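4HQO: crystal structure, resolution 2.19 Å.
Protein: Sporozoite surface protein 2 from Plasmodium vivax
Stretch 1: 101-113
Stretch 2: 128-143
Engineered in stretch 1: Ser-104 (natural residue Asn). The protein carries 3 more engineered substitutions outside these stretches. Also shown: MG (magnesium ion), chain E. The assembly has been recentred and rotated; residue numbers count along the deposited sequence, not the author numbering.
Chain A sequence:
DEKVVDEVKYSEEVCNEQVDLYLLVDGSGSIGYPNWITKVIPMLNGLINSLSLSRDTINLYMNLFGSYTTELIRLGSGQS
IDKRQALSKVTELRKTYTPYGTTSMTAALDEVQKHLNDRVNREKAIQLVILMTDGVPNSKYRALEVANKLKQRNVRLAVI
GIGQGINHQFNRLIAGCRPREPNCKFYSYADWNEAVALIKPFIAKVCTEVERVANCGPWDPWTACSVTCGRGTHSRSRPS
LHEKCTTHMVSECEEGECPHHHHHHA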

# COMPACT_ATOMS: atom_id res chain seq x y z
N GLY A 101 -2.25 10.61 -28.92
CA GLY A 101 -3.58 10.82 -28.38
C GLY A 101 -3.67 11.82 -27.26
O GLY A 101 -2.73 12.55 -26.95
N THR A 102 -4.85 11.86 -26.65
CA THR A 102 -5.12 12.79 -25.57
C THR A 102 -4.65 12.19 -24.24
O THR A 102 -3.86 11.25 -24.23
CB THR A 102 -6.61 13.18 -25.57
OG1 THR A 102 -7.41 11.99 -25.59
CG2 THR A 102 -6.95 14.01 -26.85
N THR A 103 -5.10 12.74 -23.11
CA THR A 103 -4.49 12.46 -21.81
C THR A 103 -5.52 12.11 -20.73
O THR A 103 -5.97 12.99 -20.00
CB THR A 103 -3.66 13.67 -21.35
OG1 THR A 103 -2.89 14.17 -22.45
CG2 THR A 103 -2.73 13.28 -20.20
N SER A 104 -5.88 10.83 -20.65
CA SER A 104 -6.88 10.37 -19.69
C SER A 104 -6.34 10.30 -18.25
O SER A 104 -6.29 9.22 -17.63
CB SER A 104 -7.39 8.99 -20.11
OG SER A 104 -8.11 9.08 -21.32
N MET A 105 -5.95 11.44 -17.70
CA MET A 105 -5.27 11.44 -16.41
C MET A 105 -6.24 11.13 -15.26
O MET A 105 -5.89 10.41 -14.32
CB MET A 105 -4.56 12.78 -16.17
CG MET A 105 -3.83 12.86 -14.86
SD MET A 105 -3.16 14.50 -14.55
CE MET A 105 -2.04 14.66 -15.94
N THR A 106 -7.44 11.67 -15.34
CA THR A 106 -8.47 11.45 -14.32
C THR A 106 -8.82 9.96 -14.27
O THR A 106 -8.95 9.38 -13.20
CB THR A 106 -9.73 12.28 -14.61
OG1 THR A 106 -9.42 13.67 -14.51
CG2 THR A 106 -10.89 11.91 -13.65
N ALA A 107 -8.97 9.33 -15.44
CA ALA A 107 -9.30 7.91 -15.50
C ALA A 107 -8.20 7.01 -14.90
O ALA A 107 -8.50 6.01 -14.24
CB ALA A 107 -9.64 7.48 -16.94
N ALA A 108 -6.94 7.37 -15.10
CA ALA A 108 -5.84 6.60 -14.52
C ALA A 108 -5.85 6.69 -12.99
O ALA A 108 -5.70 5.69 -12.28
CB ALA A 108 -4.50 7.07 -15.07
N LEU A 109 -6.05 7.91 -12.49
CA LEU A 109 -6.12 8.14 -11.05
C LEU A 109 -7.35 7.46 -10.45
O LEU A 109 -7.31 6.98 -9.31
CB LEU A 109 -6.15 9.64 -10.76
CG LEU A 109 -4.84 10.41 -10.95
CD1 LEU A 109 -5.14 11.88 -11.15
CD2 LEU A 109 -3.93 10.21 -9.73
N ASP A 110 -8.42 7.40 -11.22
CA ASP A 110 -9.63 6.70 -10.80
C ASP A 110 -9.41 5.20 -10.62
O ASP A 110 -10.11 4.55 -9.85
CB ASP A 110 -10.77 6.93 -11.79
CG ASP A 110 -11.72 8.00 -11.32
OD1 ASP A 110 -11.90 8.14 -10.09
OD2 ASP A 110 -12.28 8.70 -12.19
N GLU A 111 -8.47 4.63 -11.37
CA GLU A 111 -8.13 3.23 -11.17
C GLU A 111 -7.63 3.00 -9.75
O GLU A 111 -7.97 2.00 -9.11
CB GLU A 111 -7.09 2.75 -12.20
CG GLU A 111 -7.54 2.84 -13.65
CD GLU A 111 -8.59 1.80 -14.04
OE1 GLU A 111 -8.85 1.67 -15.26
OE2 GLU A 111 -9.15 1.12 -13.17
N VAL A 112 -6.86 3.95 -9.23
CA VAL A 112 -6.39 3.85 -7.85
C VAL A 112 -7.55 3.91 -6.88
O VAL A 112 -7.59 3.13 -5.92
CB VAL A 112 -5.36 4.94 -7.50
CG1 VAL A 112 -4.79 4.68 -6.11
CG2 VAL A 112 -4.24 4.93 -8.53
N GLN A 113 -8.49 4.83 -7.12
CA GLN A 113 -9.70 4.93 -6.31
C GLN A 113 -10.41 3.59 -6.26
O GLN A 113 -10.83 3.14 -5.20
CB GLN A 113 -10.68 5.93 -6.92
CG GLN A 113 -10.33 7.36 -6.66
CD GLN A 113 -10.87 7.82 -5.33
OE1 GLN A 113 -10.46 7.35 -4.27
NE2 GLN A 113 -11.81 8.75 -5.38
N LEU A 128 0.99 4.60 -2.30
CA LEU A 128 1.81 5.64 -2.93
C LEU A 128 1.55 5.71 -4.43
O LEU A 128 1.76 4.74 -5.15
CB LEU A 128 3.30 5.39 -2.68
CG LEU A 128 4.26 6.28 -3.50
CD1 LEU A 128 4.12 7.78 -3.17
CD2 LEU A 128 5.70 5.82 -3.34
N VAL A 129 1.09 6.87 -4.89
CA VAL A 129 0.91 7.07 -6.32
C VAL A 129 2.07 7.86 -6.88
O VAL A 129 2.39 8.94 -6.38
CB VAL A 129 -0.39 7.81 -6.67
CG1 VAL A 129 -0.46 8.05 -8.17
CG2 VAL A 129 -1.61 7.01 -6.20
N ILE A 130 2.71 7.33 -7.92
CA ILE A 130 3.68 8.13 -8.65
C ILE A 130 3.07 8.49 -10.00
O ILE A 130 2.78 7.62 -10.82
CB ILE A 130 5.01 7.38 -8.83
CG1 ILE A 130 5.64 7.10 -7.46
CG2 ILE A 130 5.97 8.19 -9.69
CD1 ILE A 130 6.99 6.42 -7.55
N LEU A 131 2.84 9.79 -10.20
CA LEU A 131 2.21 10.27 -11.43
C LEU A 131 3.25 10.92 -12.33
O LEU A 131 3.82 11.96 -11.99
CB LEU A 131 1.10 11.27 -11.08
CG LEU A 131 0.37 11.96 -12.25
CD1 LEU A 131 -0.43 10.95 -13.07
CD2 LEU A 131 -0.52 13.09 -11.71
N MET A 132 3.53 10.29 -13.48
CA MET A 132 4.50 10.82 -14.42
C MET A 132 3.78 11.48 -15.58
O MET A 132 3.12 10.80 -16.36
CB MET A 132 5.40 9.71 -14.98
CG MET A 132 6.33 9.10 -13.97
SD MET A 132 7.25 7.71 -14.64
CE MET A 132 7.95 8.43 -16.09
N THR A 133 3.91 12.80 -15.71
CA THR A 133 3.14 13.54 -16.70
C THR A 133 3.77 14.89 -17.07
O THR A 133 4.62 15.39 -16.34
CB THR A 133 1.69 13.76 -16.19
OG1 THR A 133 0.89 14.38 -17.21
CG2 THR A 133 1.70 14.64 -14.93
N ASP A 134 3.37 15.44 -18.22
CA ASP A 134 3.70 16.83 -18.56
C ASP A 134 2.66 17.80 -18.00
O ASP A 134 2.79 19.01 -18.14
CB ASP A 134 3.84 17.02 -20.08
CG ASP A 134 2.53 16.79 -20.83
OD1 ASP A 134 1.48 16.51 -20.20
OD2 ASP A 134 2.56 16.89 -22.08
N GLY A 135 1.62 17.26 -17.39
CA GLY A 135 0.68 18.09 -16.67
C GLY A 135 -0.36 18.79 -17.53
O GLY A 135 -0.77 19.91 -17.21
N VAL A 136 -0.76 18.14 -18.62
CA VAL A 136 -1.83 18.65 -19.49
C VAL A 136 -2.93 17.60 -19.64
O VAL A 136 -2.99 16.88 -20.65
CB VAL A 136 -1.28 19.03 -20.89
CG1 VAL A 136 -2.31 19.87 -21.65
CG2 VAL A 136 0.03 19.80 -20.77
N PRO A 137 -3.79 17.46 -18.62
CA PRO A 137 -4.85 16.44 -18.67
C PRO A 137 -6.01 16.87 -19.57
O PRO A 137 -6.11 18.04 -19.97
CB PRO A 137 -5.32 16.35 -17.21
CG PRO A 137 -5.08 17.73 -16.67
CD PRO A 137 -3.78 18.18 -17.33
N ASN A 138 -6.88 15.91 -19.90
CA ASN A 138 -8.08 16.21 -20.67
C ASN A 138 -9.02 17.14 -19.93
O ASN A 138 -9.77 17.88 -20.56
CB ASN A 138 -8.81 14.92 -21.05
CG ASN A 138 -8.09 14.13 -22.14
OD1 ASN A 138 -7.15 14.63 -22.76
ND2 ASN A 138 -8.53 12.91 -22.37
N SER A 139 -9.00 17.09 -18.60
CA SER A 139 -9.81 17.99 -17.77
C SER A 139 -9.03 18.38 -16.52
O SER A 139 -8.76 17.54 -15.67
CB SER A 139 -11.11 17.31 -17.33
OG SER A 139 -11.86 18.19 -16.52
N LYS A 140 -8.66 19.65 -16.42
CA LYS A 140 -7.87 20.13 -15.29
C LYS A 140 -8.56 19.88 -13.97
O LYS A 140 -7.97 19.30 -13.06
CB LYS A 140 -7.53 21.62 -15.42
CG LYS A 140 -6.35 21.90 -16.33
CD LYS A 140 -5.84 23.33 -16.17
CE LYS A 140 -4.67 23.60 -17.11
NZ LYS A 140 -4.10 24.97 -16.95
N TYR A 141 -9.81 20.32 -13.85
CA TYR A 141 -10.48 20.21 -12.56
C TYR A 141 -10.72 18.76 -12.19
O TYR A 141 -10.51 18.38 -11.05
CB TYR A 141 -11.78 21.00 -12.50
CG TYR A 141 -12.41 20.90 -11.12
CD1 TYR A 141 -11.91 21.65 -10.06
CD2 TYR A 141 -13.46 20.03 -10.88
CE1 TYR A 141 -12.47 21.55 -8.79
CE2 TYR A 141 -14.02 19.92 -9.61
CZ TYR A 141 -13.53 20.69 -8.57
OH TYR A 141 -14.09 20.59 -7.32
N ARG A 142 -11.14 17.95 -13.15
CA ARG A 142 -11.44 16.55 -12.87
C ARG A 142 -10.23 15.79 -12.34
O ARG A 142 -10.36 14.95 -11.46
CB ARG A 142 -12.04 15.83 -14.09
CG ARG A 142 -13.45 16.33 -14.44
CD ARG A 142 -14.20 15.34 -15.34
NE ARG A 142 -14.34 14.04 -14.70
CZ ARG A 142 -15.22 13.11 -15.07
NH1 ARG A 142 -16.06 13.35 -16.07
NH2 ARG A 142 -15.27 11.95 -14.42
N ALA A 143 -9.05 16.11 -12.87
CA ALA A 143 -7.82 15.49 -12.41
C ALA A 143 -7.44 15.97 -11.00
O ALA A 143 -7.03 15.17 -10.16
CB ALA A 143 -6.66 15.73 -13.41
MG MG E . -1.09 15.01 -23.40
O HOH W 1 -1.58 14.95 -25.52
O HOH W 2 -9.14 10.37 -23.96
O HOH W 3 -5.01 16.04 -23.63
O HOH W 4 -0.38 14.96 -21.36
O HOH W 5 -2.29 16.77 -23.52

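Hydrogen bonds across the contact centre on Thr-103 and Asn-138, which pair twice: Thr-103 N donates to Asn-138 OD1 (2.8 Å, nearly straight at 164°), and Asn-138 N donates back to Thr-103 O (3.1 Å). Main chain and side chain of Asn-138 thus both hold the loop ahead of helix 105-113. Water extends this pairing: water 3 donates to Asn-138 OD1 (2.7 Å) and also bonds Thr-103 OG1 (3.1 Å), while water 2 joins Thr-102 OG1 (2.9 Å), the engineered Ser-104 OG (3.1 Å) and, weakly, Asn-138 ND2 (3.1 Å).

Metal coordination reaches the second stretch through water. Thr-103 OG1 binds MG directly at 2.2 Å; among the metal's waters, water 4 donates to Asp-134 OD1 (2.7 Å) and water 5 to Val-136 O (3.0 Å).

Apolar packing continues along the helix, which runs nearly antiparallel to strand 128-133 (167°). Met-105, the residue most covered by the other stretch, lays CB against Pro-137 CB (3.8 Å) and SD against Ala-143 CB (3.9 Å) and Leu-131 CD2 (4.1 Å). Further on, Val-112 CG1 meets Val-129 CG2 (3.9 Å).

Close polar packing without a bond marks Thr-106: its OG1 lies 3.0 Å from Ala-143 N, but the angle is poor, and that amide instead donates to Ser-139 O (3.2 Å).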